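Local coordinates for alcohol oxidase (Myceliophthora thermophila, PDB 6F74), which binds FAD and probably acts as a flavin-dependent oxidase of the vanillyl-alcohol oxidase type, at residues P62-C67 and I104-V109; L162-G167 and Y540-D545; A310-R315 and K380-A385; N347-Y352 and K387-L392. One frame throughout, in Å; residues are numbered along the deposited sequence.

In the fold
Interaction 2 lies near the chain's centre, at the FAD: residues 162-167 and 540-545 both touch the cofactor. Interaction 1 is farther out and joins two other loops; its centre is about 22 Å from that of interaction 2, with nearest atoms about 8 Å apart and no touch. Interactions 3 and 4 lie where helix 382-396 packs on the seven-stranded antiparallel sheet. Their centres are about 9 Å apart, and they touch where His-314 meets Val-389. Both are nested in the long loop that interaction 2 closes. Interactions 1 and 3 are on opposite sides of the chain's centre, their own centres about 46 Å apart.

Interaction 1. Residues P62-C67 and I104-V109; sequences PIAQSC and ITCAPV
Ala-64 and Pro-108 bring the two backbones together, with their CA atoms 5.2 Å apart, where a type I beta turn from Pro-62 to Gln-65 faces an irregular run of chain. No direct hydrogen bond joins the segments. A water bridges them instead: it accepts from Ala-64 N and donates to Cys-106 O, the latter at 2.7 Å. Cys-106 carries much of the packing. Its SG is anti to the backbone N (chi1 -179°) and reaches the turn, 3.6 Å from Pro-62 CB and 3.7 Å from Ala-64 C. Ala-64 CB points toward residues 104-109 and lies 3.7 Å from Pro-108 CA and near the carbonyl oxygens of Cys-106 and Ala-107. Further along, Cys-67 lies against Val-109. Its CB meets Val-109 CG2 at 3.8 Å, and its SG lies 3.6 Å from Val-109 N. Nearby, Tyr-68 OH bonds to Ala-107 O and Tyr-111 OH to Cys-67 O. Each cysteine is tied to a partner outside the contact, Cys-67 to Cys-78 on helix 75-84 and Cys-106 to Cys-120. The arrangement is a buried meeting of two loops, each held by its own disulfide, beside an N-acetylglucosamine that touches Thr-105.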
# COMPACT_ATOMS: atom_id res chain seq x y z
N PRO A 62 -21.26 -8.96 -6.16
CA PRO A 62 -20.92 -7.55 -5.93
C PRO A 62 -21.39 -7.06 -4.59
O PRO A 62 -22.51 -7.34 -4.19
CB PRO A 62 -21.64 -6.79 -7.06
CG PRO A 62 -21.89 -7.79 -8.12
CD PRO A 62 -21.88 -9.18 -7.48
N ILE A 63 -20.52 -6.37 -3.87
CA ILE A 63 -20.80 -5.97 -2.47
C ILE A 63 -22.16 -5.32 -2.32
O ILE A 63 -22.93 -5.69 -1.44
CB ILE A 63 -19.68 -5.06 -1.93
CG1 ILE A 63 -18.32 -5.78 -1.94
CG2 ILE A 63 -19.96 -4.63 -0.50
CD1 ILE A 63 -18.20 -7.02 -1.07
N ALA A 64 -22.46 -4.40 -3.24
CA ALA A 64 -23.72 -3.65 -3.18
C ALA A 64 -24.83 -4.11 -4.14
O ALA A 64 -25.68 -3.29 -4.54
CB ALA A 64 -23.41 -2.18 -3.44
N GLN A 65 -24.86 -5.39 -4.50
CA GLN A 65 -25.92 -5.89 -5.44
C GLN A 65 -27.36 -5.76 -4.93
O GLN A 65 -28.30 -5.64 -5.72
CB GLN A 65 -25.66 -7.33 -5.89
CG GLN A 65 -25.62 -8.36 -4.76
CD GLN A 65 -25.65 -9.79 -5.25
OE1 GLN A 65 -25.39 -10.08 -6.42
NE2 GLN A 65 -25.87 -10.69 -4.34
N SER A 66 -27.52 -5.77 -3.60
CA SER A 66 -28.83 -5.58 -2.98
C SER A 66 -29.47 -4.21 -3.23
O SER A 66 -30.68 -4.05 -3.02
CB SER A 66 -28.74 -5.85 -1.48
OG SER A 66 -28.01 -4.84 -0.80
N CYS A 67 -28.69 -3.23 -3.67
CA CYS A 67 -29.17 -1.90 -4.03
C CYS A 67 -29.85 -1.82 -5.40
O CYS A 67 -30.39 -0.77 -5.74
CB CYS A 67 -28.01 -0.88 -3.98
SG CYS A 67 -27.32 -0.63 -2.32
N ILE A 104 -15.23 1.06 -9.33
CA ILE A 104 -16.56 0.84 -8.72
C ILE A 104 -17.58 0.66 -9.86
O ILE A 104 -18.07 1.66 -10.44
CB ILE A 104 -16.96 2.00 -7.77
CG1 ILE A 104 -15.97 2.13 -6.60
CG2 ILE A 104 -18.36 1.81 -7.20
CD1 ILE A 104 -16.18 3.33 -5.70
N THR A 105 -17.85 -0.59 -10.20
CA THR A 105 -18.85 -0.95 -11.21
C THR A 105 -20.18 -1.41 -10.60
O THR A 105 -21.10 -1.77 -11.32
CB THR A 105 -18.31 -2.06 -12.13
OG1 THR A 105 -17.91 -3.23 -11.35
CG2 THR A 105 -17.12 -1.50 -12.93
N CYS A 106 -20.25 -1.42 -9.27
CA CYS A 106 -21.49 -1.65 -8.54
C CYS A 106 -21.52 -0.78 -7.30
O CYS A 106 -21.18 -1.22 -6.20
CB CYS A 106 -21.62 -3.15 -8.20
SG CYS A 106 -23.14 -3.55 -7.33
N ALA A 107 -21.91 0.47 -7.49
CA ALA A 107 -21.85 1.48 -6.42
C ALA A 107 -22.88 1.20 -5.33
O ALA A 107 -23.98 0.73 -5.63
CB ALA A 107 -22.07 2.88 -7.00
N PRO A 108 -22.54 1.46 -4.06
CA PRO A 108 -23.63 1.51 -3.08
C PRO A 108 -24.54 2.69 -3.39
O PRO A 108 -24.05 3.72 -3.86
CB PRO A 108 -22.91 1.68 -1.76
CG PRO A 108 -21.67 2.42 -2.12
CD PRO A 108 -21.26 1.86 -3.45
N VAL A 109 -25.85 2.51 -3.17
CA VAL A 109 -26.82 3.57 -3.46
C VAL A 109 -27.37 4.06 -2.13
O VAL A 109 -27.83 3.25 -1.32
CB VAL A 109 -27.95 3.08 -4.39
CG1 VAL A 109 -28.91 4.22 -4.74
CG2 VAL A 109 -27.39 2.49 -5.64
O HOH W 1 -20.14 -3.31 -4.85

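Interaction 2. Residues L162-G167 and Y540-D545; sequences LGRSDG and YMNEGD. With FAD (flavin-adenine dinucleotide), chain I.
Arg-164 and Asn-542 form the direct polar link between the segments. Arg-164 NH2 donates to Asn-542 OD1 at 3.0 Å, with an N-H...O angle of 152°. The guanidinium and amide planes are 65° apart, and the donor is tilted 33° from the carbonyl plane. A water adds a second path, accepting from Arg-164 NH1 and donating to the same OD1. NH2 also forms a salt bridge with Asp-160. The amide nitrogen of Asn-542 donates to Tyr-540 OH at 3.1 Å and to Gly-239 O, so both ends of the amide are held. Van der Waals contact comes from Leu-162, whose methyls rest on backbone carbonyl oxygens. Its CD2 meets Met-541 O at 3.3 Å, and its CD1 lies 3.6 Å from Gly-544 O. Met-541 SD sits at the edge of the Arg-164 guanidinium. Both segments also hold the FAD. Ser-165 OG donates to O1A of the FAD at 2.6 Å, and the ribose hydroxyl O3B donates to Arg-164 O. At the flavin end, Tyr-540 OH donates to O2 of the FAD at 2.8 Å. The contact thus joins the diphosphate and ribose site to the isoalloxazine site, and the Asp-160 carboxylate probably offsets the buried charge of Arg-164.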
# COMPACT_ATOMS: atom_id res chain seq x y z
N LEU A 162 -4.20 -0.52 -6.60
CA LEU A 162 -3.90 -0.63 -8.03
C LEU A 162 -4.58 -1.80 -8.78
O LEU A 162 -4.23 -2.09 -9.94
CB LEU A 162 -2.38 -0.71 -8.20
CG LEU A 162 -1.55 0.57 -8.24
CD1 LEU A 162 -1.66 1.35 -6.95
CD2 LEU A 162 -0.10 0.17 -8.48
N GLY A 163 -5.55 -2.47 -8.16
CA GLY A 163 -6.19 -3.64 -8.81
C GLY A 163 -5.31 -4.89 -8.92
O GLY A 163 -5.62 -5.77 -9.72
N ARG A 164 -4.24 -4.99 -8.13
CA ARG A 164 -3.30 -6.13 -8.20
C ARG A 164 -3.80 -7.39 -7.50
O ARG A 164 -3.24 -8.47 -7.69
CB ARG A 164 -1.91 -5.76 -7.67
CG ARG A 164 -1.26 -4.61 -8.44
CD ARG A 164 0.10 -4.19 -7.91
NE ARG A 164 -0.01 -3.89 -6.49
CZ ARG A 164 1.00 -3.77 -5.64
NH1 ARG A 164 2.26 -3.85 -6.03
NH2 ARG A 164 0.71 -3.54 -4.37
N SER A 165 -4.85 -7.25 -6.69
CA SER A 165 -5.64 -8.39 -6.20
C SER A 165 -7.04 -8.49 -6.85
O SER A 165 -7.99 -8.98 -6.22
CB SER A 165 -5.74 -8.32 -4.67
OG SER A 165 -6.30 -7.10 -4.19
N ASP A 166 -7.16 -8.02 -8.10
CA ASP A 166 -8.41 -8.13 -8.90
C ASP A 166 -8.15 -8.99 -10.15
O ASP A 166 -7.02 -9.33 -10.46
CB ASP A 166 -8.92 -6.73 -9.33
CG ASP A 166 -9.39 -5.85 -8.16
OD1 ASP A 166 -9.29 -6.29 -7.01
OD2 ASP A 166 -9.85 -4.69 -8.36
N GLY A 167 -9.20 -9.32 -10.87
CA GLY A 167 -9.02 -9.84 -12.23
C GLY A 167 -10.32 -10.34 -12.80
O GLY A 167 -10.90 -11.24 -12.24
N TYR A 540 6.70 4.83 -5.54
CA TYR A 540 6.37 3.78 -4.58
C TYR A 540 5.18 2.96 -5.13
O TYR A 540 4.06 3.46 -5.17
CB TYR A 540 5.99 4.41 -3.24
CG TYR A 540 5.62 3.41 -2.17
CD1 TYR A 540 6.32 2.22 -2.02
CD2 TYR A 540 4.60 3.68 -1.28
CE1 TYR A 540 6.01 1.31 -1.02
CE2 TYR A 540 4.25 2.75 -0.28
CZ TYR A 540 4.98 1.57 -0.15
OH TYR A 540 4.64 0.66 0.84
N MET A 541 5.44 1.72 -5.53
CA MET A 541 4.45 0.88 -6.21
C MET A 541 3.14 0.73 -5.43
O MET A 541 2.06 0.83 -6.01
CB MET A 541 5.04 -0.47 -6.60
CG MET A 541 5.36 -1.41 -5.46
SD MET A 541 6.13 -2.92 -6.08
CE MET A 541 7.83 -2.32 -6.12
N ASN A 542 3.24 0.54 -4.12
CA ASN A 542 2.07 0.25 -3.27
C ASN A 542 1.10 1.42 -3.17
O ASN A 542 -0.11 1.21 -2.97
CB ASN A 542 2.49 -0.16 -1.85
CG ASN A 542 3.08 -1.54 -1.78
OD1 ASN A 542 2.96 -2.34 -2.71
ND2 ASN A 542 3.72 -1.86 -0.64
N GLU A 543 1.65 2.63 -3.26
CA GLU A 543 0.87 3.86 -3.23
C GLU A 543 1.47 4.73 -4.32
O GLU A 543 2.30 5.61 -4.08
CB GLU A 543 0.90 4.54 -1.85
CG GLU A 543 0.13 3.78 -0.77
CD GLU A 543 0.38 4.29 0.66
OE1 GLU A 543 1.50 4.77 0.91
OE2 GLU A 543 -0.51 4.20 1.58
N GLY A 544 1.03 4.44 -5.54
CA GLY A 544 1.66 5.00 -6.71
C GLY A 544 0.79 4.94 -7.95
O GLY A 544 -0.37 4.54 -7.90
N ASP A 545 1.37 5.38 -9.05
CA ASP A 545 0.62 5.66 -10.29
C ASP A 545 0.68 4.47 -11.20
O ASP A 545 1.63 4.31 -11.94
CB ASP A 545 1.24 6.87 -10.99
CG ASP A 545 0.43 7.34 -12.20
OD1 ASP A 545 -0.60 6.75 -12.53
OD2 ASP A 545 0.83 8.35 -12.83
PA FAD I . -4.02 -7.37 -1.13
O1A FAD I . -4.98 -6.53 -1.98
O2A FAD I . -4.61 -8.55 -0.44
O5B FAD I . -2.84 -7.81 -2.07
C5B FAD I . -1.99 -6.84 -2.62
C4B FAD I . -1.14 -7.48 -3.70
O4B FAD I . -0.32 -8.45 -3.07
C3B FAD I . -1.88 -8.22 -4.78
O3B FAD I . -1.08 -8.18 -5.96
C2B FAD I . -1.90 -9.66 -4.31
O2B FAD I . -1.88 -10.64 -5.34
C1B FAD I . -0.60 -9.75 -3.56
N9A FAD I . -0.57 -10.67 -2.42
C8A FAD I . -1.21 -10.52 -1.25
N7A FAD I . -0.93 -11.54 -0.42
C5A FAD I . -0.08 -12.34 -1.06
C6A FAD I . 0.61 -13.58 -0.71
N6A FAD I . 0.38 -14.10 0.52
N1A FAD I . 1.41 -14.14 -1.66
C2A FAD I . 1.58 -13.57 -2.88
N3A FAD I . 0.99 -12.40 -3.25
C4A FAD I . 0.17 -11.77 -2.38
N1 FAD I . 1.05 0.91 2.93
C2 FAD I . 2.09 1.43 3.62
O2 FAD I . 3.25 1.28 3.17
N3 FAD I . 1.92 2.07 4.79
C4 FAD I . 0.70 2.28 5.34
O4 FAD I . 0.55 2.89 6.41
C4X FAD I . -0.49 1.75 4.64
N5 FAD I . -1.73 1.93 5.13
C5X FAD I . -2.80 1.43 4.47
C6 FAD I . -4.08 1.61 5.00
C7 FAD I . -5.21 1.10 4.37
C7M FAD I . -6.51 1.41 5.07
C8 FAD I . -5.06 0.34 3.10
C8M FAD I . -6.23 -0.29 2.37
C9 FAD I . -3.79 0.18 2.56
C9A FAD I . -2.64 0.68 3.18
N10 FAD I . -1.32 0.51 2.67
C10 FAD I . -0.23 1.04 3.37
C1' FAD I . -1.05 -0.13 1.36
C2' FAD I . -0.63 -1.56 1.32
O2' FAD I . 0.78 -1.60 1.57
C3' FAD I . -0.87 -2.12 -0.09
O3' FAD I . -2.22 -1.86 -0.53
C4' FAD I . -0.57 -3.61 -0.18
O4' FAD I . -0.81 -4.07 -1.51
C5' FAD I . -1.41 -4.40 0.82
O5' FAD I . -1.11 -5.78 0.73
P FAD I . -2.32 -6.72 1.13
O1P FAD I . -2.91 -6.27 2.43
O2P FAD I . -1.82 -8.12 0.98
O3P FAD I . -3.36 -6.35 -0.05
O HOH W 2 3.92 -4.69 -4.02

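Interaction 3. Residues A310-R315 and K380-A385; sequences AVTAHR and KRQAEA
Thr-312 makes the one hydrogen bond between the segments. Its OG1 donates to Lys-380 O at 2.9 Å, with a C=O...O angle of 136° and the donor tilted 17° from the carbonyl plane. OG1 is anti to the carbonyl carbon and beside the backbone N (chi1 -56°), which turns it to the chain just before helix 382-396. It also lies close to Arg-381 C, at 3.3 Å. Arg-381 holds the N-cap position, and its carbonyl oxygen accepts from Ala-385 N within the first turn. Gln-382 N bonds to Glu-411 of strand 403-412.

The setting is the seven-stranded antiparallel sheet. Strand 311-320 lies between strands 403-412 and 370-378, and the helix that follows strand 370-378 packs over one face of it.

Nonpolar packing centres on the same threonine. Thr-312 CB meets Ala-385 CB at 3.6 Å. Thr-312 CG2 lies 3.7 Å from that methyl and 3.9 Å from Gln-382 CA. A valine in place of Thr-312 would probably leave Lys-380 O without its hydroxyl donor and put a methyl against it.

The third group of contacts involves Arg-381. Its CG is 3.9 Å from Ala-310 CB, and the same methyl lies over one face of the guanidinium, offset toward the rim. Arg-381 NE has a long, weak ion pair with Glu-411.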
# COMPACT_ATOMS: atom_id res chain seq x y z
N ALA A 310 11.89 6.01 25.13
CA ALA A 310 11.17 7.25 24.88
C ALA A 310 10.88 7.40 23.43
O ALA A 310 11.61 6.87 22.60
CB ALA A 310 11.97 8.44 25.41
N VAL A 311 9.75 8.03 23.14
CA VAL A 311 9.42 8.55 21.81
C VAL A 311 8.75 9.88 22.07
O VAL A 311 7.91 9.99 22.98
CB VAL A 311 8.43 7.67 21.03
CG1 VAL A 311 8.15 8.26 19.64
CG2 VAL A 311 8.96 6.26 20.87
N THR A 312 9.11 10.88 21.30
CA THR A 312 8.40 12.16 21.36
C THR A 312 7.80 12.46 20.00
O THR A 312 8.49 12.37 19.00
CB THR A 312 9.33 13.30 21.80
OG1 THR A 312 9.92 12.96 23.06
CG2 THR A 312 8.54 14.59 22.01
N ALA A 313 6.54 12.84 20.00
CA ALA A 313 5.83 13.25 18.80
C ALA A 313 5.75 14.76 18.72
O ALA A 313 5.61 15.43 19.74
CB ALA A 313 4.43 12.64 18.81
N HIS A 314 5.81 15.28 17.50
CA HIS A 314 5.71 16.70 17.22
C HIS A 314 4.49 16.95 16.36
O HIS A 314 4.43 16.46 15.25
CB HIS A 314 6.94 17.16 16.44
CG HIS A 314 6.92 18.61 16.07
ND1 HIS A 314 7.16 19.05 14.79
CD2 HIS A 314 6.73 19.72 16.82
CE1 HIS A 314 7.10 20.37 14.77
NE2 HIS A 314 6.83 20.80 15.99
N ARG A 315 3.53 17.70 16.88
CA ARG A 315 2.35 18.06 16.11
C ARG A 315 2.49 19.49 15.60
O ARG A 315 2.59 20.42 16.39
CB ARG A 315 1.08 17.85 16.94
CG ARG A 315 0.78 16.36 17.20
CD ARG A 315 0.11 15.67 15.98
NE ARG A 315 -0.42 14.34 16.35
CZ ARG A 315 -1.72 14.05 16.58
NH1 ARG A 315 -2.70 14.97 16.48
NH2 ARG A 315 -2.08 12.79 16.88
N LYS A 380 14.10 9.41 21.62
CA LYS A 380 14.54 10.72 22.14
C LYS A 380 13.46 11.38 22.98
O LYS A 380 12.28 11.35 22.62
CB LYS A 380 14.90 11.64 20.99
CG LYS A 380 16.11 11.19 20.16
CD LYS A 380 16.37 12.17 19.01
CE LYS A 380 17.80 12.23 18.53
NZ LYS A 380 18.19 11.06 17.71
N ARG A 381 13.87 11.98 24.10
CA ARG A 381 12.96 12.71 24.99
C ARG A 381 12.71 14.09 24.36
O ARG A 381 13.33 14.42 23.36
CB ARG A 381 13.55 12.81 26.40
CG ARG A 381 13.69 11.46 27.08
CD ARG A 381 14.02 11.51 28.56
NE ARG A 381 13.24 10.52 29.33
CZ ARG A 381 13.42 9.19 29.30
NH1 ARG A 381 14.40 8.61 28.57
NH2 ARG A 381 12.62 8.40 30.01
N GLN A 382 11.83 14.86 24.95
CA GLN A 382 11.34 16.09 24.32
C GLN A 382 12.42 17.11 23.99
O GLN A 382 12.39 17.72 22.92
CB GLN A 382 10.24 16.74 25.16
CG GLN A 382 9.68 18.03 24.57
CD GLN A 382 8.44 18.53 25.27
OE1 GLN A 382 7.81 17.82 26.05
NE2 GLN A 382 8.06 19.78 24.97
N ALA A 383 13.37 17.30 24.90
CA ALA A 383 14.44 18.29 24.70
C ALA A 383 15.22 17.98 23.42
O ALA A 383 15.51 18.89 22.64
CB ALA A 383 15.38 18.34 25.90
N GLU A 384 15.51 16.70 23.21
CA GLU A 384 16.23 16.28 22.01
C GLU A 384 15.33 16.31 20.80
O GLU A 384 15.81 16.52 19.70
CB GLU A 384 16.84 14.88 22.16
CG GLU A 384 17.95 14.76 23.17
CD GLU A 384 19.33 15.01 22.57
OE1 GLU A 384 19.51 15.94 21.72
OE2 GLU A 384 20.28 14.28 22.96
N ALA A 385 14.04 16.06 21.00
CA ALA A 385 13.05 16.16 19.93
C ALA A 385 12.93 17.60 19.41
O ALA A 385 12.84 17.83 18.21
CB ALA A 385 11.69 15.65 20.40

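Interaction 4. Residues N347-Y352 and K387-L392; sequences NGVAGY and KAVAPL
Asn-347 and Ala-388 bring the backbones closest, with CA atoms 5.3 Å apart, where the chain leaves helix 328-346 and meets helix 382-396. The first of these helices ends in a Schellman motif. Gly-348 is its C-prime residue, with a positive phi of 81°, and the chain then runs on into the strand of the antiparallel sheet that holds Ala-350 to Tyr-352. Helix 382-396 is kinked in this region, where the backbone N of Pro-391 and that of Leu-392 have no bond to the turn before.

Asn-347 provides the polar contact. Its ND2 donates to Ala-388 O at 3.0 Å, and the bond is nearly straight, with an N-H...O angle of 167°. The acceptor lies in the amide plane. Asn-347 CB also rests on Ala-388 CB at 3.9 Å. An alanine at Asn-347 would probably leave Ala-388 O without this amide donor, at the kink.

Val-349 covers the nonpolar side. Its CG2, anti to the carbonyl carbon, meets Ala-388 CB at 3.7 Å and Val-389 CG1 at 4.1 Å. Around it, Phe-375 and Thr-377 of strand 370-378 touch Val-349, and His-314 of strand 311-320 touches Val-389. The helix is thus packed on the sheet across several strands. Pro-391 CG lies 3.8 Å from Asn-347 ND2.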
# COMPACT_ATOMS: atom_id res chain seq x y z
N ASN A 347 18.37 14.03 11.60
CA ASN A 347 18.22 14.14 13.03
C ASN A 347 17.33 13.06 13.66
O ASN A 347 16.96 13.20 14.83
CB ASN A 347 17.64 15.55 13.39
CG ASN A 347 18.56 16.69 13.00
OD1 ASN A 347 19.75 16.49 12.80
ND2 ASN A 347 18.01 17.91 12.90
N GLY A 348 16.96 12.01 12.93
CA GLY A 348 16.09 10.96 13.48
C GLY A 348 14.59 11.22 13.52
O GLY A 348 13.85 10.56 14.27
N VAL A 349 14.13 12.16 12.70
CA VAL A 349 12.72 12.51 12.62
C VAL A 349 12.06 11.71 11.47
O VAL A 349 12.63 11.55 10.38
CB VAL A 349 12.49 14.03 12.41
CG1 VAL A 349 11.01 14.38 12.44
CG2 VAL A 349 13.20 14.84 13.48
N ALA A 350 10.85 11.24 11.76
CA ALA A 350 10.03 10.52 10.79
C ALA A 350 8.56 10.85 11.02
O ALA A 350 8.18 11.39 12.08
CB ALA A 350 10.26 9.02 10.89
N GLY A 351 7.73 10.50 10.04
CA GLY A 351 6.27 10.59 10.19
C GLY A 351 5.57 11.10 8.96
O GLY A 351 6.08 10.98 7.83
N TYR A 352 4.37 11.65 9.16
CA TYR A 352 3.53 11.99 8.03
C TYR A 352 2.97 13.38 8.13
O TYR A 352 2.49 13.79 9.20
CB TYR A 352 2.39 10.97 7.88
CG TYR A 352 2.89 9.55 7.81
CD1 TYR A 352 3.08 8.78 8.99
CD2 TYR A 352 3.18 8.96 6.61
CE1 TYR A 352 3.53 7.48 8.93
CE2 TYR A 352 3.64 7.65 6.53
CZ TYR A 352 3.81 6.92 7.70
OH TYR A 352 4.24 5.63 7.63
N LYS A 387 15.30 19.92 19.51
CA LYS A 387 16.52 20.20 18.74
C LYS A 387 16.41 19.58 17.35
O LYS A 387 16.80 20.20 16.35
CB LYS A 387 17.76 19.66 19.43
CG LYS A 387 18.11 20.37 20.70
CD LYS A 387 19.47 20.00 21.25
CE LYS A 387 19.69 20.80 22.52
NZ LYS A 387 20.88 20.37 23.27
N ALA A 388 15.83 18.37 17.30
CA ALA A 388 15.71 17.63 16.06
C ALA A 388 14.87 18.35 15.00
O ALA A 388 15.23 18.32 13.82
CB ALA A 388 15.19 16.22 16.30
N VAL A 389 13.80 19.03 15.43
CA VAL A 389 12.91 19.75 14.51
C VAL A 389 13.24 21.24 14.42
O VAL A 389 12.57 21.98 13.71
CB VAL A 389 11.40 19.57 14.84
CG1 VAL A 389 11.00 18.12 14.71
CG2 VAL A 389 11.00 20.12 16.23
N ALA A 390 14.28 21.68 15.13
CA ALA A 390 14.67 23.06 15.15
C ALA A 390 14.94 23.61 13.76
O ALA A 390 14.46 24.69 13.47
CB ALA A 390 15.85 23.30 16.09
N PRO A 391 15.67 22.87 12.89
CA PRO A 391 15.91 23.44 11.57
C PRO A 391 14.62 23.87 10.86
O PRO A 391 14.60 24.93 10.22
CB PRO A 391 16.62 22.31 10.82
CG PRO A 391 17.27 21.51 11.90
CD PRO A 391 16.24 21.51 12.98
N LEU A 392 13.55 23.09 11.03
CA LEU A 392 12.22 23.46 10.52
C LEU A 392 11.56 24.63 11.24
O LEU A 392 11.08 25.54 10.58
CB LEU A 392 11.26 22.25 10.53
CG LEU A 392 9.85 22.54 9.97
CD1 LEU A 392 9.83 23.14 8.58
CD2 LEU A 392 9.06 21.25 10.03